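Local coordinates for protein AtGH3.15 acyl acid amido synthetase (Arabidopsis thaliana, PDB 6E1Q) that joins glutamine, and possibly cysteine, to the auxin precursor indole-3-butyric acid in an ATP-dependent reaction, and conjugates the herbicide 2,4-DB in the same way, at residues I480-G485 with L528-V533; D498-C503 with S576-R581. All coordinates share one frame; numbering follows the deposited sequence.

Contact 1 (I480-G485 with L528-V533)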
loop_
_atom_site.group_PDB
_atom_site.type_symbol
_atom_site.label_atom_id
_atom_site.label_comp_id
_atom_site.label_asym_id
_atom_site.label_seq_id
_atom_site.Cartn_x
_atom_site.Cartn_y
_atom_site.Cartn_z
ATOM N N ILE A 480 14.373 -0.394 19.071
ATOM C CA ILE A 480 13.542 0.376 18.141
ATOM C C ILE A 480 14.309 1.614 17.681
ATOM O O ILE A 480 14.744 2.429 18.504
ATOM C CB ILE A 480 12.195 0.769 18.770
ATOM C CG1 ILE A 480 11.677 -0.350 19.670
ATOM C CG2 ILE A 480 11.185 1.104 17.679
ATOM C CD1 ILE A 480 11.201 -1.578 18.928
ATOM N N TYR A 481 14.461 1.770 16.361
ATOM C CA TYR A 481 15.108 2.950 15.785
ATOM C C TYR A 481 14.055 4.014 15.471
ATOM O O TYR A 481 13.122 3.763 14.706
ATOM C CB TYR A 481 15.886 2.593 14.513
ATOM C CG TYR A 481 16.977 1.557 14.713
ATOM C CD1 TYR A 481 18.256 1.928 15.115
ATOM C CD2 TYR A 481 16.722 0.204 14.502
ATOM C CE1 TYR A 481 19.260 0.970 15.309
ATOM C CE2 TYR A 481 17.713 -0.757 14.690
ATOM C CZ TYR A 481 18.974 -0.363 15.086
ATOM O OH TYR A 481 19.932 -1.321 15.262
ATOM N N TRP A 482 14.233 5.210 16.020
ATOM C CA TRP A 482 13.298 6.319 15.860
ATOM C C TRP A 482 13.999 7.457 15.128
ATOM O O TRP A 482 15.030 7.955 15.593
ATOM C CB TRP A 482 12.792 6.814 17.224
ATOM C CG TRP A 482 11.578 6.087 17.745
ATOM C CD1 TRP A 482 11.109 4.881 17.334
ATOM C CD2 TRP A 482 10.683 6.541 18.767
ATOM N NE1 TRP A 482 9.978 4.545 18.039
ATOM C CE2 TRP A 482 9.691 5.550 18.921
ATOM C CE3 TRP A 482 10.625 7.686 19.564
ATOM C CZ2 TRP A 482 8.649 5.671 19.834
ATOM C CZ3 TRP A 482 9.582 7.810 20.477
ATOM C CH2 TRP A 482 8.607 6.813 20.594
ATOM N N GLU A 483 13.443 7.880 13.999
ATOM C CA GLU A 483 13.908 9.102 13.349
ATOM C C GLU A 483 12.935 10.223 13.686
ATOM O O GLU A 483 11.753 10.148 13.336
ATOM C CB GLU A 483 14.034 8.940 11.836
ATOM C CG GLU A 483 14.534 10.220 11.179
ATOM C CD GLU A 483 14.841 10.062 9.707
ATOM O OE1 GLU A 483 15.324 8.978 9.307
ATOM O OE2 GLU A 483 14.611 11.038 8.956
ATOM N N LEU A 484 13.425 11.244 14.385
ATOM C CA LEU A 484 12.604 12.340 14.877
ATOM C C LEU A 484 12.764 13.585 14.011
ATOM O O LEU A 484 13.826 13.820 13.433
ATOM C CB LEU A 484 12.962 12.676 16.334
ATOM C CG LEU A 484 12.755 11.529 17.334
ATOM C CD1 LEU A 484 13.137 11.916 18.772
ATOM C CD2 LEU A 484 11.323 11.000 17.268
ATOM N N GLY A 485 11.690 14.397 13.946
ATOM C CA GLY A 485 11.749 15.707 13.325
ATOM C C GLY A 485 10.908 16.723 14.085
ATOM O O GLY A 485 10.205 16.386 15.049
ATOM N N LEU A 528 13.565 -2.693 26.967
ATOM C CA LEU A 528 13.466 -2.191 25.606
ATOM C C LEU A 528 14.301 -0.931 25.445
ATOM O O LEU A 528 14.421 -0.110 26.360
ATOM C CB LEU A 528 12.016 -1.902 25.231
ATOM C CG LEU A 528 11.759 -1.421 23.796
ATOM C CD1 LEU A 528 10.526 -2.085 23.221
ATOM C CD2 LEU A 528 11.608 0.100 23.755
ATOM N N GLU A 529 14.872 -0.785 24.254
ATOM C CA GLU A 529 15.785 0.299 23.936
ATOM C C GLU A 529 15.278 1.044 22.718
ATOM O O GLU A 529 14.920 0.425 21.714
ATOM C CB GLU A 529 17.187 -0.248 23.665
ATOM C CG GLU A 529 18.195 0.788 23.229
ATOM C CD GLU A 529 19.619 0.226 23.213
ATOM O OE1 GLU A 529 19.780 -1.012 23.319
ATOM O OE2 GLU A 529 20.570 1.025 23.100
ATOM N N ILE A 530 15.259 2.370 22.798
ATOM C CA ILE A 530 14.990 3.216 21.647
ATOM C C ILE A 530 16.277 3.942 21.302
ATOM O O ILE A 530 16.892 4.582 22.171
ATOM C CB ILE A 530 13.844 4.211 21.898
ATOM C CG1 ILE A 530 12.515 3.470 22.053
ATOM C CG2 ILE A 530 13.772 5.231 20.751
ATOM C CD1 ILE A 530 11.341 4.373 22.426
ATOM N N LYS A 531 16.693 3.823 20.042
ATOM C CA LYS A 531 17.847 4.538 19.519
ATOM C C LYS A 531 17.344 5.587 18.537
ATOM O O LYS A 531 16.616 5.265 17.591
ATOM C CB LYS A 531 18.839 3.581 18.855
ATOM C CG LYS A 531 19.419 2.519 19.814
ATOM C CD LYS A 531 20.174 1.403 19.076
ATOM C CE LYS A 531 21.517 1.116 19.712
ATOM N NZ LYS A 531 21.825 -0.330 19.852
ATOM N N VAL A 532 17.682 6.843 18.797
ATOM C CA VAL A 532 17.325 7.927 17.892
ATOM C C VAL A 532 18.374 8.013 16.792
ATOM O O VAL A 532 19.576 8.087 17.068
ATOM C CB VAL A 532 17.202 9.248 18.660
ATOM C CG1 VAL A 532 16.965 10.402 17.709
ATOM C CG2 VAL A 532 16.063 9.140 19.663
ATOM N N VAL A 533 17.931 7.983 15.542
ATOM C CA VAL A 533 18.851 8.030 14.410
ATOM C C VAL A 533 18.771 9.400 13.760
ATOM O O VAL A 533 17.736 10.072 13.801
ATOM C CB VAL A 533 18.572 6.906 13.394
ATOM C CG1 VAL A 533 18.943 5.571 14.005
ATOM C CG2 VAL A 533 17.095 6.913 12.987
#
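Two parallel strands at the middle of the four-stranded sheet of the GH3 C-terminal domain meet here, and W482 and I530 carry the apolar side of their pairing. I480 N gives a nearly straight bond (172°) to E529 O at 2.8 Å, and I480 O receives K531 N. One step on, W482 N reaches K531 O and W482 O takes V533 N, both at 2.9 Å. Residues on one strand thus bond to residues flanking their partners on the other, the signature of parallel pairing. On the face with I480 and V532, the branched end of I530 lies against one face of the indole of W482. Its CG2 touches W482 CG at 3.8 Å, while CD1 sits 4.0 Å from the centroid of the six-membered ring, a CH-pi contact over the face. With chi2 at 175°, I530 CD1 extends away from the backbone to reach that ring. The opposite face pairs Y481 with K531, which run side by side in the same direction; Y481 CE1 meets K531 CD at 3.9 Å. Past CD, the K531 chain ends in a salt bridge from NZ to E571. V533 CG1 approaches the phenol obliquely, 3.9 Å from Y481 CD1. Helix 497-510 packs over the W482 and I530 face through M500, while strands 461-470 and 574-579 complete the sheet.

Contact 2 (D498-C503 with S576-R581)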
loop_
_atom_site.group_PDB
_atom_site.type_symbol
_atom_site.label_atom_id
_atom_site.label_comp_id
_atom_site.label_asym_id
_atom_site.label_seq_id
_atom_site.Cartn_x
_atom_site.Cartn_y
_atom_site.Cartn_z
ATOM N N ASP A 498 14.180 12.001 30.131
ATOM C CA ASP A 498 13.032 11.504 30.887
ATOM C C ASP A 498 11.879 11.126 29.967
ATOM O O ASP A 498 11.294 10.044 30.096
ATOM C CB ASP A 498 12.559 12.540 31.916
ATOM C CG ASP A 498 13.521 12.698 33.096
ATOM O OD1 ASP A 498 13.909 11.689 33.723
ATOM O OD2 ASP A 498 13.866 13.845 33.418
ATOM N N VAL A 499 11.522 12.006 29.032
ATOM C CA VAL A 499 10.443 11.657 28.116
ATOM C C VAL A 499 10.834 10.460 27.239
ATOM O O VAL A 499 10.025 9.547 27.040
ATOM C CB VAL A 499 10.008 12.891 27.300
ATOM C CG1 VAL A 499 11.103 13.352 26.381
ATOM C CG2 VAL A 499 8.740 12.580 26.518
ATOM N N MET A 500 12.081 10.407 26.737
ATOM C CA MET A 500 12.505 9.258 25.923
ATOM C C MET A 500 12.417 7.962 26.710
ATOM O O MET A 500 11.986 6.935 26.178
ATOM C CB MET A 500 13.937 9.452 25.387
ATOM C CG MET A 500 14.038 10.428 24.222
ATOM S SD MET A 500 12.707 10.149 23.019
ATOM C CE MET A 500 13.169 8.547 22.337
ATOM N N GLU A 501 12.805 7.997 27.986
ATOM C CA GLU A 501 12.740 6.790 28.797
ATOM C C GLU A 501 11.294 6.366 29.030
ATOM O O GLU A 501 10.987 5.165 29.061
ATOM C CB GLU A 501 13.481 7.016 30.116
ATOM C CG GLU A 501 15.006 7.089 29.934
ATOM C CD GLU A 501 15.775 7.280 31.249
ATOM O OE1 GLU A 501 15.294 7.998 32.156
ATOM O OE2 GLU A 501 16.880 6.704 31.367
ATOM N N GLU A 502 10.387 7.333 29.193
ATOM C CA GLU A 502 8.975 6.979 29.314
ATOM C C GLU A 502 8.429 6.452 27.993
ATOM O O GLU A 502 7.555 5.574 28.000
ATOM C CB GLU A 502 8.166 8.179 29.818
ATOM C CG GLU A 502 6.694 7.875 30.167
ATOM C CD GLU A 502 6.526 7.007 31.409
ATOM O OE1 GLU A 502 7.545 6.715 32.071
ATOM O OE2 GLU A 502 5.368 6.624 31.735
ATOM N N CYS A 503 8.945 6.947 26.855
ATOM C CA CYS A 503 8.573 6.370 25.562
ATOM C C CYS A 503 8.937 4.891 25.508
ATOM O O CYS A 503 8.137 4.056 25.068
ATOM C CB CYS A 503 9.263 7.115 24.411
ATOM S SG CYS A 503 8.522 8.722 24.090
ATOM N N SER A 576 21.541 8.917 19.978
ATOM C CA SER A 576 21.307 8.660 21.380
ATOM C C SER A 576 20.582 7.335 21.520
ATOM O O SER A 576 19.914 6.863 20.590
ATOM C CB SER A 576 20.502 9.797 22.006
ATOM O OG SER A 576 19.560 10.328 21.090
ATOM N N GLU A 577 20.781 6.715 22.670
ATOM C CA GLU A 577 20.116 5.488 23.045
ATOM C C GLU A 577 19.417 5.728 24.367
ATOM O O GLU A 577 19.900 6.493 25.207
ATOM C CB GLU A 577 21.093 4.325 23.201
ATOM C CG GLU A 577 21.725 3.866 21.926
ATOM C CD GLU A 577 23.195 3.587 22.069
ATOM O OE1 GLU A 577 23.948 4.525 22.409
ATOM O OE2 GLU A 577 23.595 2.427 21.833
ATOM N N PHE A 578 18.283 5.066 24.547
ATOM C CA PHE A 578 17.512 5.178 25.775
ATOM C C PHE A 578 16.955 3.808 26.106
ATOM O O PHE A 578 16.610 3.036 25.206
ATOM C CB PHE A 578 16.382 6.205 25.631
ATOM C CG PHE A 578 16.852 7.559 25.174
ATOM C CD1 PHE A 578 17.249 8.517 26.094
ATOM C CD2 PHE A 578 16.921 7.864 23.826
ATOM C CE1 PHE A 578 17.684 9.764 25.674
ATOM C CE2 PHE A 578 17.352 9.099 23.399
ATOM C CZ PHE A 578 17.740 10.055 24.327
ATOM N N LEU A 579 16.884 3.503 27.391
ATOM C CA LEU A 579 16.329 2.250 27.866
ATOM C C LEU A 579 15.110 2.532 28.727
ATOM O O LEU A 579 15.042 3.557 29.419
ATOM C CB LEU A 579 17.352 1.459 28.682
ATOM C CG LEU A 579 18.625 1.042 27.954
ATOM C CD1 LEU A 579 19.716 0.647 28.961
ATOM C CD2 LEU A 579 18.313 -0.101 27.029
ATOM N N SER A 580 14.151 1.610 28.695
ATOM C CA SER A 580 13.048 1.684 29.642
ATOM C C SER A 580 13.595 1.564 31.057
ATOM O O SER A 580 14.451 0.723 31.330
ATOM C CB SER A 580 12.034 0.575 29.365
ATOM O OG SER A 580 11.055 0.497 30.393
ATOM N N ARG A 581 13.117 2.419 31.955
ATOM C CA ARG A 581 13.533 2.350 33.350
ATOM C C ARG A 581 12.479 1.714 34.239
ATOM O O ARG A 581 12.695 1.592 35.442
ATOM C CB ARG A 581 13.889 3.748 33.874
ATOM C CG ARG A 581 15.219 4.286 33.360
ATOM C CD ARG A 581 16.198 3.153 33.065
ATOM N NE ARG A 581 17.461 3.633 32.506
ATOM C CZ ARG A 581 18.472 2.842 32.155
ATOM N NH1 ARG A 581 18.368 1.528 32.303
ATOM N NH2 ARG A 581 19.586 3.362 31.658
HETATM O O HOH W 1 11.062 4.268 31.551
HETATM O O HOH W 2 18.257 5.679 29.135
#
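E501 OE2 is gripped by two groups where helix 497-510, which covers one face of the mixed four-stranded sheet of the C-terminal part, lies against edge strand 574-579. R581 NE approaches it at 3.3 Å, a weak hydrogen bond (150° at the hydrogen) within a salt bridge, and a water that donates to OE2 at 2.8 Å accepts from L579 N. The carboxylate meets the guanidinium at its edge, near the plane of that group, yet the two planes stand 83° apart; OE2 alone of the two oxygens bonds NE, while OE1 lies nearest R581 CG. The chain of E501 is extended beyond CG (chi2 -179°), which carries CD outward toward the arginine, and its CG rests 3.6 Å from L579 O. A second water joins the backbones, donating to E501 O at 2.6 Å and accepting from R581 N, and thereby ties the helix to the residues just after the strand. Deeper in, the helix is seated on an aromatic ring. M500 CB stands over the centre of the F578 ring, 3.5 Å from its centroid, a CH-pi contact, while M500 CG lies 3.7 Å from both F578 CE2 and F578 CZ. The sulfur, 5.1 Å from the centroid, adds an oblique Met-aromatic contact. An alanine at F578 would remove the ring, and would probably leave M500 without the surface on which its CB and CG rest, opening a gap between helix and strand. M500 also touches W482, I530 and V532 of the neighbouring strands. The methionine chain bends at chi2 and chi3, and its terminal CE comes back to 4.1 Å from F578 CD2.

Followed from the N terminus, the four segments alternate, so the loops they close cross. Strand 477-485 comes first and helix 497-510 follows it; the chain then returns through helix 513-522 to strand 529-533, where contact 1 closes a connection of 42 residues, more than half of them helical. Contact 2 closes later, when strand 574-579 comes back to helix 497-510 after 72 residues. The two meet at the sheet: strand 574-579 runs antiparallel to 529-533, with I530 O 2.8 Å from F578 N and V532 N 2.9 Å from S576 O, both probable hydrogen bonds. Contact 1 thus joins strands within the sheet, while contact 2 fixes a helix across its face.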